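DNA polymerase (Bacillus phage phi29, PDB 2PY5) replicates the phage genome by protein-primed, highly processive strand-displacement DNA synthesis and proofreads its product with a 3'-5' exonuclease. Local coordinates at residues E221-R227 with L326-N330; Y281-H287 with I348-K354. The protein carries 2 engineered substitutions. One frame throughout, in Å; residues are numbered along the deposited sequence.

Interaction 1: E221-R227 with L326-N330; sequences EVRYAYR and LWLSN. With nucleotides of chain C.
A segment that touches DNA on one side and a β-sheet on the other illustrates how the region between the exonuclease and polymerization domains is fastened to the latter. Residues 221-227 run from the end of a helix into the YxGG/A motif, begun by Tyr226 and Arg227. Their partner, 326-330, is a β-strand leading into a helix. Glu221 (chi1 m) lays its CB over the six-membered ring of Trp327, a CH-pi contact 4.2 Å from the centroid. Arg223, all trans to chi2, points away from the strand and donates from NH1 to OP1 of DT6 of chain C at 3.2 Å. A type I turn from Arg223 to Tyr226 follows, closed by Tyr226 N to Arg223 O at 2.9 Å. On it, Tyr224 (chi1 m) meets the five-membered ring of Trp327 (chi1 m) obliquely, centroids 4.6 Å apart and planes at 40°. Ala225 marks the closest backbone approach, with its CA 4.9 Å from Trp327 CA and 3.2 Å from Trp327 O. Two waters bridge the main chains: one joins Tyr224 O to Trp327 N (2.8 and 2.9 Å), the other Ala225 O to Ser329 N (2.8 and 2.9 Å). Tyr226 turns away, whereas extended Arg227 (phi/psi -135/166, chi1 m) reaches across to the strand. Leu328 CD2 lies over one face of its guanidinium, and Arg227 NH1 donates almost linearly to Trp327 O at 3.0 Å.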
loop_
_atom_site.group_PDB
_atom_site.type_symbol
_atom_site.label_atom_id
_atom_site.label_comp_id
_atom_site.label_asym_id
_atom_site.label_seq_id
_atom_site.Cartn_x
_atom_site.Cartn_y
_atom_site.Cartn_z
ATOM N N GLU F 221 -14.865 -18.384 -0.409
ATOM C CA GLU F 221 -14.562 -19.090 0.853
ATOM C C GLU F 221 -13.115 -18.907 1.284
ATOM O O GLU F 221 -12.827 -18.609 2.443
ATOM C CB GLU F 221 -14.894 -20.589 0.754
ATOM C CG GLU F 221 -16.367 -20.873 0.556
ATOM C CD GLU F 221 -16.725 -22.345 0.683
ATOM O OE1 GLU F 221 -17.941 -22.641 0.724
ATOM O OE2 GLU F 221 -15.809 -23.198 0.785
ATOM N N VAL F 222 -12.191 -19.076 0.340
ATOM C CA VAL F 222 -10.780 -18.872 0.634
ATOM C C VAL F 222 -10.564 -17.444 1.174
ATOM O O VAL F 222 -9.835 -17.235 2.129
ATOM C CB VAL F 222 -9.891 -19.135 -0.609
ATOM C CG1 VAL F 222 -8.414 -18.825 -0.324
ATOM C CG2 VAL F 222 -10.039 -20.607 -1.065
ATOM N N ARG F 223 -11.226 -16.468 0.542
ATOM C CA ARG F 223 -11.020 -15.069 0.843
ATOM C C ARG F 223 -11.455 -14.703 2.264
ATOM O O ARG F 223 -10.901 -13.789 2.870
ATOM C CB ARG F 223 -11.745 -14.214 -0.194
ATOM C CG ARG F 223 -11.626 -12.684 -0.026
ATOM C CD ARG F 223 -12.270 -11.930 -1.199
ATOM N NE ARG F 223 -11.711 -12.453 -2.432
ATOM C CZ ARG F 223 -10.497 -12.187 -2.874
ATOM N NH1 ARG F 223 -9.740 -11.258 -2.291
ATOM N NH2 ARG F 223 -10.068 -12.815 -3.959
ATOM N N TYR F 224 -12.418 -15.444 2.809
ATOM C CA TYR F 224 -12.802 -15.216 4.204
ATOM C C TYR F 224 -11.617 -15.376 5.159
ATOM O O TYR F 224 -11.632 -14.824 6.255
ATOM C CB TYR F 224 -13.924 -16.149 4.660
ATOM C CG TYR F 224 -15.255 -16.027 3.957
ATOM C CD1 TYR F 224 -15.943 -17.153 3.563
ATOM C CD2 TYR F 224 -15.815 -14.785 3.688
ATOM C CE1 TYR F 224 -17.162 -17.068 2.927
ATOM C CE2 TYR F 224 -17.047 -14.690 3.043
ATOM C CZ TYR F 224 -17.702 -15.830 2.662
ATOM O OH TYR F 224 -18.948 -15.758 2.021
ATOM N N ALA F 225 -10.623 -16.175 4.747
ATOM C CA ALA F 225 -9.457 -16.435 5.550
ATOM C C ALA F 225 -8.302 -15.466 5.285
ATOM O O ALA F 225 -7.223 -15.626 5.886
ATOM C CB ALA F 225 -8.981 -17.912 5.315
ATOM N N TYR F 226 -8.488 -14.492 4.378
ATOM C CA TYR F 226 -7.416 -13.562 4.010
ATOM C C TYR F 226 -7.408 -12.385 4.967
ATOM O O TYR F 226 -8.416 -11.677 5.108
ATOM C CB TYR F 226 -7.593 -13.072 2.576
ATOM C CG TYR F 226 -6.435 -12.246 2.003
ATOM C CD1 TYR F 226 -5.148 -12.690 2.073
ATOM C CD2 TYR F 226 -6.667 -11.058 1.325
ATOM C CE1 TYR F 226 -4.096 -11.962 1.554
ATOM C CE2 TYR F 226 -5.625 -10.324 0.788
ATOM C CZ TYR F 226 -4.325 -10.807 0.889
ATOM O OH TYR F 226 -3.259 -10.102 0.353
ATOM N N ARG F 227 -6.293 -12.223 5.656
ATOM C CA ARG F 227 -6.112 -11.144 6.629
ATOM C C ARG F 227 -4.742 -10.531 6.392
ATOM O O ARG F 227 -3.900 -11.088 5.681
ATOM C CB ARG F 227 -6.200 -11.697 8.058
ATOM C CG ARG F 227 -7.503 -12.383 8.357
ATOM C CD ARG F 227 -7.488 -13.027 9.708
ATOM N NE ARG F 227 -8.846 -13.327 10.139
ATOM C CZ ARG F 227 -9.544 -14.409 9.801
ATOM N NH1 ARG F 227 -9.024 -15.344 9.015
ATOM N NH2 ARG F 227 -10.781 -14.552 10.257
ATOM N N LEU F 326 -15.626 -17.998 11.812
ATOM C CA LEU F 326 -14.305 -17.749 11.259
ATOM C C LEU F 326 -13.917 -18.768 10.210
ATOM O O LEU F 326 -14.202 -19.940 10.347
ATOM C CB LEU F 326 -13.271 -17.817 12.381
ATOM C CG LEU F 326 -13.489 -16.892 13.584
ATOM C CD1 LEU F 326 -12.658 -17.375 14.767
ATOM C CD2 LEU F 326 -13.155 -15.469 13.218
ATOM N N TRP F 327 -13.223 -18.297 9.172
ATOM C CA TRP F 327 -12.499 -19.162 8.250
ATOM C C TRP F 327 -11.017 -18.904 8.493
ATOM O O TRP F 327 -10.558 -17.773 8.289
ATOM C CB TRP F 327 -12.854 -18.814 6.816
ATOM C CG TRP F 327 -14.244 -19.149 6.447
ATOM C CD1 TRP F 327 -15.371 -18.485 6.824
ATOM C CD2 TRP F 327 -14.674 -20.235 5.619
ATOM N NE1 TRP F 327 -16.488 -19.089 6.276
ATOM C CE2 TRP F 327 -16.078 -20.158 5.524
ATOM C CE3 TRP F 327 -14.005 -21.253 4.919
ATOM C CZ2 TRP F 327 -16.830 -21.068 4.781
ATOM C CZ3 TRP F 327 -14.760 -22.169 4.196
ATOM C CH2 TRP F 327 -16.152 -22.067 4.129
ATOM N N LEU F 328 -10.287 -19.934 8.919
ATOM C CA LEU F 328 -8.892 -19.797 9.358
ATOM C C LEU F 328 -7.978 -20.752 8.633
ATOM O O LEU F 328 -8.264 -21.945 8.547
ATOM C CB LEU F 328 -8.768 -20.079 10.866
ATOM C CG LEU F 328 -9.603 -19.185 11.798
ATOM C CD1 LEU F 328 -9.489 -19.674 13.214
ATOM C CD2 LEU F 328 -9.130 -17.760 11.697
ATOM N N SER F 329 -6.854 -20.231 8.153
ATOM C CA SER F 329 -5.755 -21.105 7.741
ATOM C C SER F 329 -5.342 -21.982 8.922
ATOM O O SER F 329 -5.532 -21.623 10.091
ATOM C CB SER F 329 -4.564 -20.265 7.276
ATOM O OG SER F 329 -3.882 -19.648 8.377
ATOM N N ASN F 330 -4.712 -23.123 8.663
ATOM C CA ASN F 330 -4.264 -23.962 9.769
ATOM C C ASN F 330 -3.239 -23.248 10.676
ATOM O O ASN F 330 -3.163 -23.527 11.872
ATOM C CB ASN F 330 -3.711 -25.329 9.293
ATOM C CG ASN F 330 -2.561 -25.205 8.305
ATOM O OD1 ASN F 330 -2.786 -24.987 7.115
ATOM N ND2 ASN F 330 -1.325 -25.381 8.795
ATOM P P DT C 6 -10.525 -8.015 -0.447
ATOM O OP1 DT C 6 -10.818 -9.350 0.101
ATOM O OP2 DT C 6 -10.888 -7.628 -1.839
ATOM O "O5'" DT C 6 -11.184 -6.904 0.505
ATOM C "C5'" DT C 6 -11.169 -7.038 1.913
ATOM C "C4'" DT C 6 -11.957 -5.892 2.511
ATOM O "O4'" DT C 6 -11.169 -4.688 2.332
ATOM C "C3'" DT C 6 -13.320 -5.630 1.856
ATOM O "O3'" DT C 6 -14.337 -5.333 2.828
ATOM C "C2'" DT C 6 -13.049 -4.445 0.937
ATOM C "C1'" DT C 6 -11.953 -3.700 1.695
ATOM N N1 DT C 6 -11.046 -2.824 0.855
ATOM C C2 DT C 6 -10.759 -1.549 1.309
ATOM O O2 DT C 6 -11.207 -1.099 2.354
ATOM N N3 DT C 6 -9.924 -0.822 0.487
ATOM C C4 DT C 6 -9.361 -1.221 -0.715
ATOM O O4 DT C 6 -8.629 -0.482 -1.369
ATOM C C5 DT C 6 -9.699 -2.566 -1.132
ATOM C C7 DT C 6 -9.159 -3.125 -2.416
ATOM C C6 DT C 6 -10.510 -3.291 -0.341
HETATM O O HOH W 1 -13.035 -15.445 8.645
HETATM O O HOH W 2 -6.712 -17.289 8.124
#

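Interaction 2: Y281-H287 with I348-K354; sequences YPLHIQH and ISGLKFK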
loop_
_atom_site.group_PDB
_atom_site.type_symbol
_atom_site.label_atom_id
_atom_site.label_comp_id
_atom_site.label_asym_id
_atom_site.label_seq_id
_atom_site.Cartn_x
_atom_site.Cartn_y
_atom_site.Cartn_z
ATOM N N TYR F 281 -2.243 -33.317 1.227
ATOM C CA TYR F 281 -2.940 -32.020 1.285
ATOM C C TYR F 281 -2.775 -31.469 2.697
ATOM O O TYR F 281 -3.738 -31.420 3.467
ATOM C CB TYR F 281 -4.429 -32.167 0.951
ATOM C CG TYR F 281 -4.716 -32.503 -0.496
ATOM C CD1 TYR F 281 -4.521 -33.773 -0.975
ATOM C CD2 TYR F 281 -5.210 -31.548 -1.370
ATOM C CE1 TYR F 281 -4.758 -34.088 -2.292
ATOM C CE2 TYR F 281 -5.479 -31.859 -2.695
ATOM C CZ TYR F 281 -5.244 -33.136 -3.150
ATOM O OH TYR F 281 -5.502 -33.497 -4.480
ATOM N N PRO F 282 -1.529 -31.101 3.064
ATOM C CA PRO F 282 -1.143 -30.821 4.456
ATOM C C PRO F 282 -1.508 -29.422 5.002
ATOM O O PRO F 282 -1.318 -29.178 6.228
ATOM C CB PRO F 282 0.369 -31.000 4.418
ATOM C CG PRO F 282 0.742 -30.506 3.066
ATOM C CD PRO F 282 -0.365 -31.010 2.167
ATOM N N LEU F 283 -2.010 -28.540 4.139
ATOM C CA LEU F 283 -2.489 -27.216 4.536
ATOM C C LEU F 283 -3.996 -27.171 4.388
ATOM O O LEU F 283 -4.571 -27.816 3.520
ATOM C CB LEU F 283 -1.882 -26.100 3.683
ATOM C CG LEU F 283 -0.366 -25.924 3.729
ATOM C CD1 LEU F 283 0.060 -24.773 2.843
ATOM C CD2 LEU F 283 0.163 -25.742 5.167
ATOM N N HIS F 284 -4.662 -26.374 5.217
ATOM C CA HIS F 284 -6.099 -26.264 5.083
ATOM C C HIS F 284 -6.626 -24.942 5.604
ATOM O O HIS F 284 -5.938 -24.244 6.331
ATOM C CB HIS F 284 -6.843 -27.441 5.744
ATOM C CG HIS F 284 -6.890 -27.414 7.250
ATOM N ND1 HIS F 284 -5.852 -27.843 8.042
ATOM C CD2 HIS F 284 -7.900 -27.092 8.097
ATOM C CE1 HIS F 284 -6.195 -27.728 9.321
ATOM N NE2 HIS F 284 -7.434 -27.272 9.379
ATOM N N ILE F 285 -7.851 -24.649 5.201
ATOM C CA ILE F 285 -8.650 -23.534 5.740
ATOM C C ILE F 285 -9.865 -24.202 6.360
ATOM O O ILE F 285 -10.527 -25.003 5.714
ATOM C CB ILE F 285 -9.029 -22.520 4.639
ATOM C CG1 ILE F 285 -7.789 -21.750 4.175
ATOM C CG2 ILE F 285 -10.102 -21.510 5.164
ATOM C CD1 ILE F 285 -7.989 -20.915 2.903
ATOM N N GLN F 286 -10.123 -23.869 7.625
ATOM C CA GLN F 286 -11.217 -24.471 8.415
ATOM C C GLN F 286 -12.247 -23.388 8.705
ATOM O O GLN F 286 -11.892 -22.340 9.236
ATOM C CB GLN F 286 -10.665 -25.033 9.721
ATOM C CG GLN F 286 -11.691 -25.679 10.653
ATOM C CD GLN F 286 -12.213 -27.011 10.123
ATOM O OE1 GLN F 286 -11.453 -27.998 10.013
ATOM N NE2 GLN F 286 -13.512 -27.063 9.827
ATOM N N HIS F 287 -13.500 -23.647 8.353
ATOM C CA HIS F 287 -14.635 -22.847 8.816
ATOM C C HIS F 287 -15.032 -23.398 10.178
ATOM O O HIS F 287 -15.382 -24.586 10.301
ATOM C CB HIS F 287 -15.801 -22.935 7.832
ATOM C CG HIS F 287 -16.977 -22.052 8.170
ATOM N ND1 HIS F 287 -18.202 -22.192 7.551
ATOM C CD2 HIS F 287 -17.120 -21.031 9.054
ATOM C CE1 HIS F 287 -19.047 -21.296 8.036
ATOM N NE2 HIS F 287 -18.413 -20.573 8.939
ATOM N N ILE F 348 -17.285 -26.691 10.800
ATOM C CA ILE F 348 -18.359 -26.655 9.808
ATOM C C ILE F 348 -17.954 -27.365 8.518
ATOM O O ILE F 348 -18.592 -28.320 8.075
ATOM C CB ILE F 348 -18.801 -25.195 9.508
ATOM C CG1 ILE F 348 -19.152 -24.428 10.813
ATOM C CG2 ILE F 348 -20.002 -25.197 8.561
ATOM C CD1 ILE F 348 -20.287 -25.016 11.629
ATOM N N SER F 349 -16.881 -26.870 7.918
ATOM C CA SER F 349 -16.385 -27.360 6.638
ATOM C C SER F 349 -15.031 -26.710 6.385
ATOM O O SER F 349 -14.579 -25.869 7.158
ATOM C CB SER F 349 -17.359 -26.988 5.516
ATOM O OG SER F 349 -17.187 -25.644 5.086
ATOM N N GLY F 350 -14.399 -27.062 5.268
ATOM C CA GLY F 350 -13.200 -26.361 4.872
ATOM C C GLY F 350 -12.664 -26.798 3.524
ATOM O O GLY F 350 -13.346 -27.484 2.763
ATOM N N LEU F 351 -11.434 -26.377 3.265
ATOM C CA LEU F 351 -10.719 -26.710 2.030
ATOM C C LEU F 351 -9.307 -27.119 2.385
ATOM O O LEU F 351 -8.657 -26.486 3.218
ATOM C CB LEU F 351 -10.658 -25.521 1.057
ATOM C CG LEU F 351 -11.923 -24.731 0.726
ATOM C CD1 LEU F 351 -12.128 -23.629 1.747
ATOM C CD2 LEU F 351 -11.825 -24.130 -0.685
ATOM N N LYS F 352 -8.817 -28.183 1.747
ATOM C CA LYS F 352 -7.425 -28.603 1.948
ATOM C C LYS F 352 -6.624 -28.487 0.660
ATOM O O LYS F 352 -7.183 -28.555 -0.454
ATOM C CB LYS F 352 -7.319 -30.000 2.558
ATOM C CG LYS F 352 -7.911 -31.099 1.717
ATOM C CD LYS F 352 -7.765 -32.458 2.364
ATOM C CE LYS F 352 -8.246 -33.550 1.446
ATOM N NZ LYS F 352 -8.144 -34.929 2.098
ATOM N N PHE F 353 -5.331 -28.260 0.821
ATOM C CA PHE F 353 -4.445 -27.928 -0.298
ATOM C C PHE F 353 -3.170 -28.755 -0.285
ATOM O O PHE F 353 -2.548 -28.942 0.745
ATOM C CB PHE F 353 -4.013 -26.453 -0.238
ATOM C CG PHE F 353 -5.163 -25.483 -0.187
ATOM C CD1 PHE F 353 -5.731 -25.150 1.025
ATOM C CD2 PHE F 353 -5.673 -24.928 -1.340
ATOM C CE1 PHE F 353 -6.801 -24.272 1.097
ATOM C CE2 PHE F 353 -6.756 -24.042 -1.259
ATOM C CZ PHE F 353 -7.301 -23.741 -0.029
ATOM N N LYS F 354 -2.743 -29.139 -1.476
ATOM C CA LYS F 354 -1.364 -29.540 -1.683
ATOM C C LYS F 354 -0.444 -28.388 -1.323
ATOM O O LYS F 354 -0.861 -27.219 -1.319
ATOM C CB LYS F 354 -1.125 -29.971 -3.131
ATOM C CG LYS F 354 -2.055 -31.048 -3.604
ATOM C CD LYS F 354 -1.714 -31.552 -5.003
ATOM C CE LYS F 354 -2.350 -30.725 -6.068
ATOM N NZ LYS F 354 -2.433 -31.523 -7.342
HETATM O O HOH W 3 -19.085 -23.817 5.505
#
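Backbone hydrogen bonds carry this antiparallel pairing: Ile285 N to Leu351 O at 2.8 Å, Leu351 N to Ile285 O at 3.0 Å and Phe353 N to Leu283 O at 2.8 Å, while Leu283 N to Phe353 O is weak at 3.5 Å. At the far end His287 N reaches Ser349 O (2.7 Å) and Ile348 N reaches His287 O (2.9 Å), a shift consistent with a classic β-bulge at Ile348 and Ser349. A water links Ser349 OG to His287 ND1 (2.7 and 2.8 Å), and His287 NE2 is hydrogen-bonded to Asp325 OD1. The strands belong to the sheet of TPR1, one of two insertions characteristic of protein-primed B-family polymerases. Gly350 sits opposite Gln286, where a CB would clash with Ile285 O. Leu283, Ile285, Leu351 and Phe353 share one face of the sheet, which packs against helices 216-223 and 427-447; Ile285 CD1 meets Phe353 CE1 at 4.0 Å. Beyond the paired residues, Lys354 CG lies over the face of the Tyr281 ring, 3.9 Å from its centroid.

The two contacts, with centres about 10 Å apart, show how one strand can link neighbouring contacts. Strand 283-294 lies between strands 340-356 and 324-329 of one sheet: 348-354 pairs along one edge in interaction 2, and 324-329, from interaction 1, along its other. Leu328 O takes a probable hydrogen bond from Gln286 N at 2.8 Å, and Asn330 OD1 probably accepts from His284 N at 3.0 Å. Trp327 also stacks on His287, its CZ2 3.3 Å from ND1. Interaction 1 touches the DNA directly, and its Arg227 side chain lies about 4 Å from that of Arg438, probably involved in template-primer binding; the nearest atom of interaction 2 is about 12 Å from the bound DNA.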